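Local coordinates for protein DNA annealing helicase and endonuclease ZRANB3 (Homo sapiens, PDB 5MKW) that anneals DNA strands as an ATP-dependent helicase and cuts DNA as an endonuclease, maintaining genome stability at stalled or collapsed replication forks, at residues 23-28 and 48-53; 28-33 and 69-74; 52-57 and 95-100. One frame throughout, in Å; residues are numbered along the deposited sequence.

Interaction 1 (23-28 and 48-53). With ZN (zinc ion), chain C.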
ATOM      1  N   CYS A  23       4.021   2.580  -9.725  1.00 26.44           N
ATOM      2  CA  CYS A  23       3.770   1.635 -10.793  1.00 24.73           C
ATOM      3  C   CYS A  23       2.506   1.929 -11.600  1.00 24.03           C
ATOM      4  O   CYS A  23       2.284   1.291 -12.614  1.00 24.73           O
ATOM      5  CB  CYS A  23       3.704   0.204 -10.231  1.00 25.06           C
ATOM      6  SG  CYS A  23       2.167  -0.165  -9.370  1.00 23.88           S
ATOM      7  N   ASN A  24       1.717   2.887 -11.141  1.00 22.89           N
ATOM      8  CA  ASN A  24       0.560   3.458 -11.828  0.50 23.88           C
ATOM      9  C   ASN A  24      -0.626   2.513 -12.001  1.00 23.33           C
ATOM     10  O   ASN A  24      -1.571   2.816 -12.716  1.00 23.42           O
ATOM     11  CB  ASN A  24       0.968   4.222 -13.090  0.50 25.06           C
ATOM     12  CG  ASN A  24       1.977   5.316 -12.775  0.50 26.07           C
ATOM     13  OD1 ASN A  24       1.763   6.169 -11.881  0.50 23.05           O
ATOM     14  ND2 ASN A  24       3.160   5.191 -13.372  0.50 28.68           N
ATOM     15  N   VAL A  25      -0.678   1.484 -11.182  1.00 22.21           N
ATOM     16  CA  VAL A  25      -1.906   0.734 -11.120  1.00 22.77           C
ATOM     17  C   VAL A  25      -3.011   1.548 -10.487  1.00 23.88           C
ATOM     18  O   VAL A  25      -2.773   2.403  -9.607  1.00 21.49           O
ATOM     19  CB  VAL A  25      -1.758  -0.638 -10.427  1.00 23.36           C
ATOM     20  CG1 VAL A  25      -0.761  -1.485 -11.190  1.00 24.05           C
ATOM     21  CG2 VAL A  25      -1.403  -0.492  -8.951  1.00 24.17           C
ATOM     22  N   ASN A  26      -4.231   1.320 -10.948  1.00 23.21           N
ATOM     23  CA  ASN A  26      -5.369   1.990 -10.321  1.00 24.01           C
ATOM     24  C   ASN A  26      -5.954   1.099  -9.231  1.00 21.47           C
ATOM     25  O   ASN A  26      -6.785   0.218  -9.491  1.00 20.60           O
ATOM     26  CB  ASN A  26      -6.459   2.386 -11.332  1.00 24.77           C
ATOM     27  CG  ASN A  26      -7.519   3.255 -10.681  1.00 27.25           C
ATOM     28  OD1 ASN A  26      -7.786   3.184  -9.473  1.00 26.09           O
ATOM     29  ND2 ASN A  26      -8.055   4.144 -11.451  1.00 35.91           N
ATOM     30  N   ALA A  27      -5.403   1.257  -8.036  1.00 20.26           N
ATOM     31  CA  ALA A  27      -5.652   0.320  -6.972  1.00 17.97           C
ATOM     32  C   ALA A  27      -7.074   0.482  -6.460  1.00 17.91           C
ATOM     33  O   ALA A  27      -7.722  -0.503  -6.082  1.00 17.57           O
ATOM     34  CB  ALA A  27      -4.641   0.516  -5.867  1.00 17.98           C
ATOM     35  N   GLN A  28      -7.591   1.701  -6.502  1.00 17.48           N
ATOM     36  CA  GLN A  28      -8.963   1.927  -6.097  1.00 19.26           C
ATOM     37  C   GLN A  28      -9.993   1.258  -7.011  1.00 20.28           C
ATOM     38  O   GLN A  28     -11.013   0.766  -6.547  1.00 20.32           O
ATOM     39  CB  GLN A  28      -9.268   3.401  -5.969  1.00 19.86           C
ATOM     40  CG  GLN A  28     -10.724   3.739  -5.588  1.00 20.10           C
ATOM     41  CD  GLN A  28     -11.006   3.463  -4.112  1.00 21.85           C
ATOM     42  OE1 GLN A  28     -10.083   3.163  -3.298  1.00 21.52           O
ATOM     43  NE2 GLN A  28     -12.257   3.553  -3.746  1.00 19.46           N
ATOM     44  N   ALA A  48      -5.059 -12.948 -11.008  1.00 24.84           N
ATOM     45  CA  ALA A  48      -4.901 -12.575 -12.409  1.00 26.63           C
ATOM     46  C   ALA A  48      -4.219 -11.239 -12.590  1.00 26.09           C
ATOM     47  O   ALA A  48      -3.978 -10.860 -13.721  1.00 25.20           O
ATOM     48  CB  ALA A  48      -6.251 -12.534 -13.104  1.00 27.57           C
ATOM     49  N   THR A  49      -3.887 -10.534 -11.507  1.00 23.28           N
ATOM     50  CA  THR A  49      -3.301  -9.204 -11.642  1.00 22.66           C
ATOM     51  C   THR A  49      -2.241  -8.937 -10.574  1.00 23.03           C
ATOM     52  O   THR A  49      -1.777  -9.866  -9.933  1.00 22.82           O
ATOM     53  CB  THR A  49      -4.421  -8.135 -11.744  1.00 22.34           C
ATOM     54  OG1 THR A  49      -3.864  -6.938 -12.228  1.00 21.86           O
ATOM     55  CG2 THR A  49      -5.125  -7.898 -10.458  1.00 23.37           C
ATOM     56  N   TRP A  50      -1.808  -7.692 -10.449  1.00 24.62           N
ATOM     57  CA  TRP A  50      -0.661  -7.280  -9.599  1.00 23.81           C
ATOM     58  C   TRP A  50      -0.812  -7.678  -8.149  1.00 22.28           C
ATOM     59  O   TRP A  50       0.181  -7.875  -7.453  1.00 24.66           O
ATOM     60  CB  TRP A  50      -0.464  -5.747  -9.677  1.00 23.53           C
ATOM     61  CG  TRP A  50      -1.683  -4.939  -9.207  1.00 23.12           C
ATOM     62  CD1 TRP A  50      -2.660  -4.399  -9.988  1.00 25.86           C
ATOM     63  CD2 TRP A  50      -1.962  -4.512  -7.884  1.00 22.89           C
ATOM     64  NE1 TRP A  50      -3.557  -3.683  -9.217  1.00 23.52           N
ATOM     65  CE2 TRP A  50      -3.151  -3.764  -7.916  1.00 24.45           C
ATOM     66  CE3 TRP A  50      -1.291  -4.630  -6.680  1.00 23.17           C
ATOM     67  CZ2 TRP A  50      -3.673  -3.156  -6.785  1.00 23.83           C
ATOM     68  CZ3 TRP A  50      -1.884  -4.145  -5.540  1.00 22.43           C
ATOM     69  CH2 TRP A  50      -3.032  -3.368  -5.603  1.00 21.58           C
ATOM     70  N   THR A  51      -2.046  -7.821  -7.684  1.00 21.33           N
ATOM     71  CA  THR A  51      -2.311  -8.339  -6.312  1.00 23.69           C
ATOM     72  C   THR A  51      -1.777  -9.794  -6.050  1.00 24.11           C
ATOM     73  O   THR A  51      -1.573 -10.216  -4.899  1.00 19.75           O
ATOM     74  CB  THR A  51      -3.836  -8.327  -6.040  1.00 23.63           C
ATOM     75  OG1 THR A  51      -4.531  -8.783  -7.216  1.00 24.14           O
ATOM     76  CG2 THR A  51      -4.307  -6.934  -5.696  1.00 22.31           C
ATOM     77  N   SER A  52      -1.503 -10.528  -7.118  1.00 24.24           N
ATOM     78  CA  SER A  52      -0.996 -11.897  -6.974  1.00 25.20           C
ATOM     79  C   SER A  52       0.303 -11.959  -6.190  1.00 26.90           C
ATOM     80  O   SER A  52       0.661 -13.015  -5.635  1.00 24.88           O
ATOM     81  CB  SER A  52      -0.759 -12.527  -8.340  1.00 25.15           C
ATOM     82  OG  SER A  52       0.342 -11.908  -8.995  1.00 24.67           O
ATOM     83  N   LYS A  53       0.975 -10.822  -6.083  1.00 25.08           N
ATOM     84  CA  LYS A  53       2.221 -10.745  -5.354  1.00 27.91           C
ATOM     85  C   LYS A  53       2.076 -10.438  -3.867  1.00 25.99           C
ATOM     86  O   LYS A  53       3.050 -10.428  -3.159  1.00 24.54           O
ATOM     87  CB  LYS A  53       3.123  -9.708  -5.993  1.00 32.89           C
ATOM     88  CG  LYS A  53       3.659 -10.154  -7.334  1.00 38.76           C
ATOM     89  CD  LYS A  53       4.610  -9.094  -7.885  1.00 48.48           C
ATOM     90  CE  LYS A  53       5.425  -9.622  -9.061  1.00 57.61           C
ATOM     91  NZ  LYS A  53       6.717  -8.888  -9.165  1.00 60.68           N
TER
HETATM   92 ZN    ZN C 201       2.510   0.162  -7.112  1.00 21.72          ZN
HETATM   93  O   HOH W   1      -5.545  -2.441 -10.925  1.00 23.09           O
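Trp50 NE1 gives its N-H to a water 2.9 Å away, lying in the plane of the indole at its edge; that water in turn donates to the carbonyl O of Asn26, so the two segments share one polar bridge. The rest of the contact is apolar. Val25 sits over one face of the indole, with CG2 4.0 Å from the centroid of the five-membered ring, a CH-pi contact, and CG1 3.7 Å from Trp50 CD1. Thr51 CG2 lies against the opposite face, clamping the ring between two aliphatic groups. Farther along, Ala27 CB meets Trp50 CZ2 at 3.9 Å. A chi1 of 60° sets Trp50 CG between its own N and carbonyl carbon and swings the indole toward Val25. In the same segment Thr49 O accepts from Ser52 N at 2.9 Å and from Ser52 OG at 3.1 Å, from opposite faces of its plane, closing the start of the 3-10 turn. On the other segment, Cys23 SG binds zinc at 2.3 Å, and Asn26 caps helix 27-36 through Glu29 N. In this HNH domain Trp50 wedges between helix 27-36, where it touches Leu30, and the junction of strand 92-96 with helix 97-118, where it touches Cys96, Thr97 and Val98.

Interaction 2 (28-33 and 69-74)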
ATOM      1  N   GLN A  28      -7.591   1.701  -6.502  1.00 17.48           N
ATOM      2  CA  GLN A  28      -8.963   1.927  -6.097  1.00 19.26           C
ATOM      3  C   GLN A  28      -9.993   1.258  -7.011  1.00 20.28           C
ATOM      4  O   GLN A  28     -11.013   0.766  -6.547  1.00 20.32           O
ATOM      5  CB  GLN A  28      -9.268   3.401  -5.969  1.00 19.86           C
ATOM      6  CG  GLN A  28     -10.724   3.739  -5.588  1.00 20.10           C
ATOM      7  CD  GLN A  28     -11.006   3.463  -4.112  1.00 21.85           C
ATOM      8  OE1 GLN A  28     -10.083   3.163  -3.298  1.00 21.52           O
ATOM      9  NE2 GLN A  28     -12.257   3.553  -3.746  1.00 19.46           N
ATOM     10  N   GLU A  29      -9.738   1.278  -8.305  1.00 22.33           N
ATOM     11  CA  GLU A  29     -10.634   0.636  -9.270  1.00 23.62           C
ATOM     12  C   GLU A  29     -10.682  -0.878  -9.046  1.00 22.91           C
ATOM     13  O   GLU A  29     -11.754  -1.477  -9.079  1.00 20.35           O
ATOM     14  CB  GLU A  29     -10.125   0.912 -10.676  1.00 28.13           C
ATOM     15  CG  GLU A  29     -10.664  -0.023 -11.757  1.00 39.68           C
ATOM     16  CD  GLU A  29     -10.137   0.341 -13.158  1.00 46.98           C
ATOM     17  OE1 GLU A  29      -8.936   0.063 -13.458  1.00 46.45           O
ATOM     18  OE2 GLU A  29     -10.914   0.937 -13.947  1.00 53.20           O
ATOM     19  N   LEU A  30      -9.525  -1.483  -8.762  1.00 21.05           N
ATOM     20  CA  LEU A  30      -9.517  -2.919  -8.394  1.00 20.85           C
ATOM     21  C   LEU A  30     -10.291  -3.213  -7.073  1.00 19.94           C
ATOM     22  O   LEU A  30     -11.035  -4.202  -6.973  1.00 20.62           O
ATOM     23  CB  LEU A  30      -8.083  -3.441  -8.288  1.00 20.31           C
ATOM     24  CG  LEU A  30      -7.989  -4.990  -8.156  1.00 21.12           C
ATOM     25  CD1 LEU A  30      -8.548  -5.669  -9.432  1.00 22.98           C
ATOM     26  CD2 LEU A  30      -6.548  -5.404  -7.876  1.00 20.09           C
ATOM     27  N   PHE A  31     -10.085  -2.394  -6.064  1.00 18.47           N
ATOM     28  CA  PHE A  31     -10.854  -2.492  -4.802  1.00 18.95           C
ATOM     29  C   PHE A  31     -12.360  -2.548  -5.095  1.00 19.34           C
ATOM     30  O   PHE A  31     -13.071  -3.410  -4.580  1.00 20.64           O
ATOM     31  CB  PHE A  31     -10.571  -1.283  -3.861  1.00 16.98           C
ATOM     32  CG  PHE A  31     -11.588  -1.151  -2.755  1.00 18.74           C
ATOM     33  CD1 PHE A  31     -11.732  -2.170  -1.791  1.00 19.58           C
ATOM     34  CD2 PHE A  31     -12.518  -0.117  -2.755  1.00 18.55           C
ATOM     35  CE1 PHE A  31     -12.773  -2.154  -0.863  1.00 18.62           C
ATOM     36  CE2 PHE A  31     -13.550  -0.091  -1.827  1.00 18.67           C
ATOM     37  CZ  PHE A  31     -13.677  -1.122  -0.878  1.00 19.73           C
ATOM     38  N   LEU A  32     -12.849  -1.607  -5.900  1.00 19.93           N
ATOM     39  CA  LEU A  32     -14.301  -1.529  -6.126  1.00 21.74           C
ATOM     40  C   LEU A  32     -14.792  -2.767  -6.857  1.00 22.38           C
ATOM     41  O   LEU A  32     -15.865  -3.264  -6.566  1.00 21.23           O
ATOM     42  CB  LEU A  32     -14.684  -0.292  -6.927  1.00 23.19           C
ATOM     43  CG  LEU A  32     -14.399   1.034  -6.261  1.00 25.87           C
ATOM     44  CD1 LEU A  32     -14.470   2.156  -7.285  1.00 29.31           C
ATOM     45  CD2 LEU A  32     -15.402   1.248  -5.138  1.00 27.72           C
ATOM     46  N   ARG A  33     -14.012  -3.229  -7.828  1.00 23.99           N
ATOM     47  CA  ARG A  33     -14.357  -4.429  -8.580  0.50 25.65           C
ATOM     48  C   ARG A  33     -14.425  -5.665  -7.662  1.00 25.88           C
ATOM     49  O   ARG A  33     -15.407  -6.444  -7.699  1.00 21.65           O
ATOM     50  CB  ARG A  33     -13.362  -4.614  -9.722  0.50 28.11           C
ATOM     51  CG  ARG A  33     -13.494  -5.938 -10.476  0.50 31.33           C
ATOM     52  CD  ARG A  33     -14.442  -5.903 -11.666  0.50 32.44           C
ATOM     53  NE  ARG A  33     -14.306  -7.133 -12.445  0.50 33.64           N
ATOM     54  CZ  ARG A  33     -15.140  -8.163 -12.383  0.50 33.02           C
ATOM     55  NH1 ARG A  33     -16.211  -8.123 -11.612  0.50 32.45           N
ATOM     56  NH2 ARG A  33     -14.907  -9.228 -13.125  0.50 35.84           N
ATOM     57  N   GLY A  69      -7.717  -0.273   2.289  1.00 18.95           N
ATOM     58  CA  GLY A  69      -6.366  -0.466   2.765  1.00 17.93           C
ATOM     59  C   GLY A  69      -5.641  -1.736   2.334  1.00 17.41           C
ATOM     60  O   GLY A  69      -4.426  -1.796   2.415  1.00 16.53           O
ATOM     61  N   HIS A  70      -6.362  -2.730   1.827  1.00 17.23           N
ATOM     62  CA  HIS A  70      -5.718  -3.883   1.218  1.00 17.59           C
ATOM     63  C   HIS A  70      -5.108  -3.584  -0.118  1.00 16.73           C
ATOM     64  O   HIS A  70      -4.270  -4.359  -0.606  1.00 17.04           O
ATOM     65  CB  HIS A  70      -6.701  -5.050   1.028  1.00 18.83           C
ATOM     66  CG  HIS A  70      -7.155  -5.673   2.293  1.00 20.26           C
ATOM     67  ND1 HIS A  70      -8.455  -6.076   2.481  1.00 20.24           N
ATOM     68  CD2 HIS A  70      -6.472  -6.033   3.415  1.00 20.35           C
ATOM     69  CE1 HIS A  70      -8.559  -6.668   3.658  1.00 22.49           C
ATOM     70  NE2 HIS A  70      -7.365  -6.683   4.227  1.00 21.67           N
ATOM     71  N   PHE A  71      -5.588  -2.532  -0.761  1.00 16.31           N
ATOM     72  CA  PHE A  71      -5.217  -2.216  -2.141  1.00 16.25           C
ATOM     73  C   PHE A  71      -4.211  -1.047  -2.252  1.00 16.71           C
ATOM     74  O   PHE A  71      -3.331  -1.066  -3.124  1.00 16.61           O
ATOM     75  CB  PHE A  71      -6.499  -1.929  -2.938  1.00 16.94           C
ATOM     76  CG  PHE A  71      -7.383  -3.131  -3.101  1.00 17.11           C
ATOM     77  CD1 PHE A  71      -8.222  -3.533  -2.069  1.00 17.00           C
ATOM     78  CD2 PHE A  71      -7.216  -3.969  -4.176  1.00 16.96           C
ATOM     79  CE1 PHE A  71      -8.985  -4.699  -2.182  1.00 18.16           C
ATOM     80  CE2 PHE A  71      -7.948  -5.127  -4.288  1.00 18.01           C
ATOM     81  CZ  PHE A  71      -8.860  -5.492  -3.292  1.00 18.22           C
ATOM     82  N   TRP A  72      -4.395   0.006  -1.453  1.00 16.58           N
ATOM     83  CA  TRP A  72      -3.466   1.150  -1.464  1.00 16.90           C
ATOM     84  C   TRP A  72      -3.285   1.747  -0.070  1.00 16.84           C
ATOM     85  O   TRP A  72      -4.148   1.612   0.798  1.00 16.51           O
ATOM     86  CB  TRP A  72      -3.869   2.258  -2.482  1.00 18.08           C
ATOM     87  CG  TRP A  72      -5.153   2.917  -2.253  1.00 18.33           C
ATOM     88  CD1 TRP A  72      -6.370   2.514  -2.710  1.00 20.06           C
ATOM     89  CD2 TRP A  72      -5.383   4.133  -1.527  1.00 20.84           C
ATOM     90  NE1 TRP A  72      -7.357   3.380  -2.295  1.00 20.87           N
ATOM     91  CE2 TRP A  72      -6.775   4.398  -1.589  1.00 20.89           C
ATOM     92  CE3 TRP A  72      -4.552   5.040  -0.875  1.00 23.23           C
ATOM     93  CZ2 TRP A  72      -7.359   5.517  -1.003  1.00 23.18           C
ATOM     94  CZ3 TRP A  72      -5.149   6.159  -0.236  1.00 24.55           C
ATOM     95  CH2 TRP A  72      -6.541   6.396  -0.355  1.00 24.16           C
ATOM     96  N   GLN A  73      -2.146   2.411   0.103  1.00 16.52           N
ATOM     97  CA  GLN A  73      -1.706   3.028   1.346  1.00 19.03           C
ATOM     98  C   GLN A  73      -1.071   4.384   0.990  1.00 19.69           C
ATOM     99  O   GLN A  73      -0.489   4.513  -0.087  1.00 19.39           O
ATOM    100  CB  GLN A  73      -0.604   2.164   1.987  1.00 19.02           C
ATOM    101  CG  GLN A  73      -1.073   0.844   2.562  1.00 20.56           C
ATOM    102  CD  GLN A  73      -1.943   1.065   3.794  1.00 24.09           C
ATOM    103  OE1 GLN A  73      -1.668   1.979   4.581  1.00 27.08           O
ATOM    104  NE2 GLN A  73      -3.092   0.398   3.852  1.00 25.10           N
ATOM    105  N   VAL A  74      -1.160   5.362   1.907  1.00 20.83           N
ATOM    106  CA  VAL A  74      -0.362   6.584   1.829  0.50 22.04           C
ATOM    107  C   VAL A  74       1.017   6.350   2.421  1.00 22.33           C
ATOM    108  O   VAL A  74       1.146   5.715   3.481  1.00 21.39           O
ATOM    109  CB  VAL A  74      -1.045   7.720   2.610  0.50 24.53           C
ATOM    110  CG1 VAL A  74      -0.185   8.971   2.630  0.50 25.73           C
ATOM    111  CG2 VAL A  74      -2.390   8.015   1.984  0.50 25.40           C
TER
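Phe31, on helix 27-36, and Phe71, just before strand 72-76, bring their CA atoms to 6.2 Å, the point where the backbones of the two segments come together. Segment 28-33 is helical throughout, with Leu32 N bonded to Gln28 O and Arg33 N to Glu29 O, whereas 69-74 runs into the first strand of the HNH hairpin, part of the beta-beta-alpha unit of the His-Me finger nucleases. The helix thus packs against the start of the first strand of that hairpin.

Phe71 is the centre of the contact. Phe31 CA stands 3.7 Å above the middle of its ring, almost exactly on the ring normal, and Phe31 CB lies 3.7 Å from Phe71 CD1 on the same face. The Phe31 ring then turns an edge toward that ring in an offset edge-to-face pair, with centroids 5.7 Å apart and planes at 63°. Leu30 comes from another direction, its CD2 in the plane of the Phe71 ring and 3.9 Å from CE2. Replacing Phe71 with an alanine would probably open a gap next to Phe31 CA and leave the Phe31 ring and Leu30 CD2 without their aromatic partner. Met62 of helix 56-64 also touches Phe71.

Gln28 bends at chi2 (75°) to carry its amide across to Trp72, where NE1 donates to Gln28 OE1 over 2.9 Å with a nearly straight N-H...O angle of 165°. The acceptor lies close to the indole plane, which helps fix the ring's rotation; Arg9 makes a cation-pi contact with the same indole. Within the second segment, Gln73 folds back, its NE2 donating to a lone pair of Gly69 O, in the carbonyl plane, at 2.9 Å.

Interaction 3 (52-57 and 95-100). With ZN (zinc ion), chain C.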
ATOM      1  N   SER A  52      -1.503 -10.528  -7.118  1.00 24.24           N
ATOM      2  CA  SER A  52      -0.996 -11.897  -6.974  1.00 25.20           C
ATOM      3  C   SER A  52       0.303 -11.959  -6.190  1.00 26.90           C
ATOM      4  O   SER A  52       0.661 -13.015  -5.635  1.00 24.88           O
ATOM      5  CB  SER A  52      -0.759 -12.527  -8.340  1.00 25.15           C
ATOM      6  OG  SER A  52       0.342 -11.908  -8.995  1.00 24.67           O
ATOM      7  N   LYS A  53       0.975 -10.822  -6.083  1.00 25.08           N
ATOM      8  CA  LYS A  53       2.221 -10.745  -5.354  1.00 27.91           C
ATOM      9  C   LYS A  53       2.076 -10.438  -3.867  1.00 25.99           C
ATOM     10  O   LYS A  53       3.050 -10.428  -3.159  1.00 24.54           O
ATOM     11  CB  LYS A  53       3.123  -9.708  -5.993  1.00 32.89           C
ATOM     12  CG  LYS A  53       3.659 -10.154  -7.334  1.00 38.76           C
ATOM     13  CD  LYS A  53       4.610  -9.094  -7.885  1.00 48.48           C
ATOM     14  CE  LYS A  53       5.425  -9.622  -9.061  1.00 57.61           C
ATOM     15  NZ  LYS A  53       6.717  -8.888  -9.165  1.00 60.68           N
ATOM     16  N   LEU A  54       0.864 -10.240  -3.386  1.00 25.67           N
ATOM     17  CA  LEU A  54       0.644  -9.975  -1.966  1.00 23.22           C
ATOM     18  C   LEU A  54       0.762 -11.268  -1.163  1.00 23.48           C
ATOM     19  O   LEU A  54       0.567 -12.334  -1.715  1.00 26.43           O
ATOM     20  CB  LEU A  54      -0.735  -9.386  -1.766  1.00 22.11           C
ATOM     21  CG  LEU A  54      -0.893  -7.954  -2.313  1.00 21.43           C
ATOM     22  CD1 LEU A  54      -2.343  -7.599  -2.476  1.00 21.24           C
ATOM     23  CD2 LEU A  54      -0.155  -6.959  -1.407  1.00 21.59           C
ATOM     24  N   PRO A  55       1.008 -11.169   0.157  1.00 23.24           N
ATOM     25  CA  PRO A  55       0.974 -12.368   1.009  1.00 21.95           C
ATOM     26  C   PRO A  55      -0.355 -13.107   0.992  1.00 21.93           C
ATOM     27  O   PRO A  55      -1.426 -12.485   0.928  1.00 20.63           O
ATOM     28  CB  PRO A  55       1.252 -11.815   2.436  1.00 24.49           C
ATOM     29  CG  PRO A  55       1.812 -10.453   2.257  1.00 24.81           C
ATOM     30  CD  PRO A  55       1.224  -9.945   0.941  1.00 23.43           C
ATOM     31  N   LEU A  56      -0.271 -14.436   1.009  1.00 22.60           N
ATOM     32  CA  LEU A  56      -1.414 -15.314   1.064  1.00 23.21           C
ATOM     33  C   LEU A  56      -2.376 -14.919   2.170  1.00 22.98           C
ATOM     34  O   LEU A  56      -3.570 -14.968   1.993  1.00 21.91           O
ATOM     35  CB  LEU A  56      -0.958 -16.749   1.260  1.00 24.24           C
ATOM     36  CG  LEU A  56      -2.063 -17.769   1.456  1.00 24.88           C
ATOM     37  CD1 LEU A  56      -3.010 -17.816   0.257  1.00 26.66           C
ATOM     38  CD2 LEU A  56      -1.465 -19.150   1.666  1.00 26.97           C
ATOM     39  N   GLU A  57      -1.840 -14.522   3.311  1.00 21.97           N
ATOM     40  CA  GLU A  57      -2.656 -14.114   4.440  1.00 24.24           C
ATOM     41  C   GLU A  57      -3.552 -12.917   4.040  1.00 22.74           C
ATOM     42  O   GLU A  57      -4.748 -12.861   4.326  1.00 22.93           O
ATOM     43  CB  GLU A  57      -1.702 -13.717   5.592  1.00 28.48           C
ATOM     44  CG  GLU A  57      -2.369 -13.124   6.833  1.00 34.42           C
ATOM     45  CD  GLU A  57      -3.197 -14.168   7.599  1.00 42.37           C
ATOM     46  OE1 GLU A  57      -2.851 -15.377   7.552  1.00 46.08           O
ATOM     47  OE2 GLU A  57      -4.188 -13.786   8.272  1.00 47.86           O
ATOM     48  N   LEU A  95       0.605   4.626  -2.726  1.00 17.12           N
ATOM     49  CA  LEU A  95       1.267   3.409  -3.199  1.00 19.20           C
ATOM     50  C   LEU A  95       0.251   2.276  -3.190  1.00 18.39           C
ATOM     51  O   LEU A  95      -0.515   2.123  -2.219  1.00 18.90           O
ATOM     52  CB  LEU A  95       2.432   3.011  -2.265  1.00 20.48           C
ATOM     53  CG  LEU A  95       3.637   3.936  -2.086  1.00 22.88           C
ATOM     54  CD1 LEU A  95       4.682   3.280  -1.192  1.00 25.39           C
ATOM     55  CD2 LEU A  95       4.264   4.307  -3.415  1.00 24.34           C
ATOM     56  N   CYS A  96       0.277   1.419  -4.209  1.00 18.35           N
ATOM     57  CA  CYS A  96      -0.426   0.173  -4.108  1.00 18.84           C
ATOM     58  C   CYS A  96       0.238  -0.664  -2.984  1.00 18.24           C
ATOM     59  O   CYS A  96       1.375  -0.394  -2.528  1.00 17.55           O
ATOM     60  CB  CYS A  96      -0.392  -0.594  -5.452  1.00 19.25           C
ATOM     61  SG  CYS A  96       1.190  -1.331  -5.857  1.00 19.63           S
ATOM     62  N   THR A  97      -0.470  -1.687  -2.526  1.00 17.86           N
ATOM     63  CA  THR A  97       0.031  -2.454  -1.391  1.00 17.66           C
ATOM     64  C   THR A  97       1.249  -3.315  -1.712  1.00 17.38           C
ATOM     65  O   THR A  97       2.027  -3.591  -0.841  1.00 18.73           O
ATOM     66  CB  THR A  97      -1.088  -3.256  -0.726  1.00 18.37           C
ATOM     67  OG1 THR A  97      -1.941  -3.825  -1.735  1.00 17.86           O
ATOM     68  CG2 THR A  97      -1.898  -2.297   0.183  1.00 19.19           C
ATOM     69  N   VAL A  98       1.449  -3.672  -2.971  1.00 19.45           N
ATOM     70  CA  VAL A  98       2.619  -4.415  -3.381  1.00 19.51           C
ATOM     71  C   VAL A  98       3.857  -3.493  -3.333  1.00 20.06           C
ATOM     72  O   VAL A  98       4.872  -3.821  -2.744  1.00 17.37           O
ATOM     73  CB  VAL A  98       2.432  -5.038  -4.779  1.00 20.57           C
ATOM     74  CG1 VAL A  98       3.758  -5.528  -5.355  1.00 22.37           C
ATOM     75  CG2 VAL A  98       1.425  -6.192  -4.724  1.00 21.28           C
ATOM     76  N   CYS A  99       3.736  -2.304  -3.876  1.00 19.98           N
ATOM     77  CA  CYS A  99       4.830  -1.330  -3.717  1.00 21.07           C
ATOM     78  C   CYS A  99       5.084  -0.933  -2.251  1.00 21.39           C
ATOM     79  O   CYS A  99       6.212  -0.683  -1.836  1.00 20.03           O
ATOM     80  CB  CYS A  99       4.539  -0.079  -4.533  1.00 21.92           C
ATOM     81  SG  CYS A  99       4.613  -0.353  -6.338  1.00 23.16           S
ATOM     82  N   HIS A 100       4.021  -0.784  -1.492  1.00 20.51           N
ATOM     83  CA  HIS A 100       4.158  -0.408  -0.112  1.00 20.38           C
ATOM     84  C   HIS A 100       4.925  -1.500   0.669  1.00 22.02           C
ATOM     85  O   HIS A 100       5.759  -1.195   1.506  1.00 18.83           O
ATOM     86  CB  HIS A 100       2.818  -0.186   0.513  1.00 21.58           C
ATOM     87  CG  HIS A 100       2.897   0.241   1.929  1.00 24.10           C
ATOM     88  ND1 HIS A 100       2.322  -0.479   2.955  1.00 24.60           N
ATOM     89  CD2 HIS A 100       3.390   1.370   2.484  1.00 24.55           C
ATOM     90  CE1 HIS A 100       2.429   0.209   4.071  1.00 26.49           C
ATOM     91  NE2 HIS A 100       3.187   1.264   3.835  1.00 24.21           N
TER
HETATM   92 ZN    ZN C 201       2.510   0.162  -7.112  1.00 21.72          ZN
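Leu54 meets Thr97 and Val98 through methyl groups and one hydroxyl, with no ring or other flat group between them. The contact lies at the strand-to-helix junction of the beta-beta-alpha HNH motif, where strand 92-96 gives way to helix 97-118. Leu54 leads with one methyl: CD2 is 3.8 Å from Val98 CG2 and 3.6 Å from Thr97 OG1, the Leu54 and Thr97 side chains crossing at about a right angle. With CG anti to the carbonyl carbon (chi1 -70°), the branched end of Leu54 is brought over to Thr97 and Val98. The Thr97 hydroxyl has its polar partner elsewhere, in His70 O. Lys53 adds its CB, 4.1 Å from Val98 CG2, before the extended chain leads off.

Packing here borders a four-cysteine zinc site completed by Cys20 and Cys23. Cys96 SG binds the metal at 2.4 Å and Cys99 SG at 2.3 Å. Cys96 also caps the helix, a role likely to draw off some of its thiolate charge: Cys99 N donates to Cys96 SG across 3.4 Å, with an N-H...S angle of 171°.

In the fold
The three contacts are packed closely: the centres of interactions 1 and 2 are about 9 Å apart, those of 1 and 3 about 8 Å, and those of 2 and 3 about 11 Å. Interactions 1 and 2 share helix 27-36 and cross along the chain, as their segments alternate; interaction 3 starts on the 3-10 turn where interaction 1 ends. Interactions 2 and 3 reach the two neighbouring strands of one antiparallel hairpin, 72-76 and 92-96, while interaction 1 supplies one cysteine to the zinc and interaction 3 two. Together they tie the N-terminal helical part to the HNH nuclease motif, with the zinc, probably structural, pinning the two together.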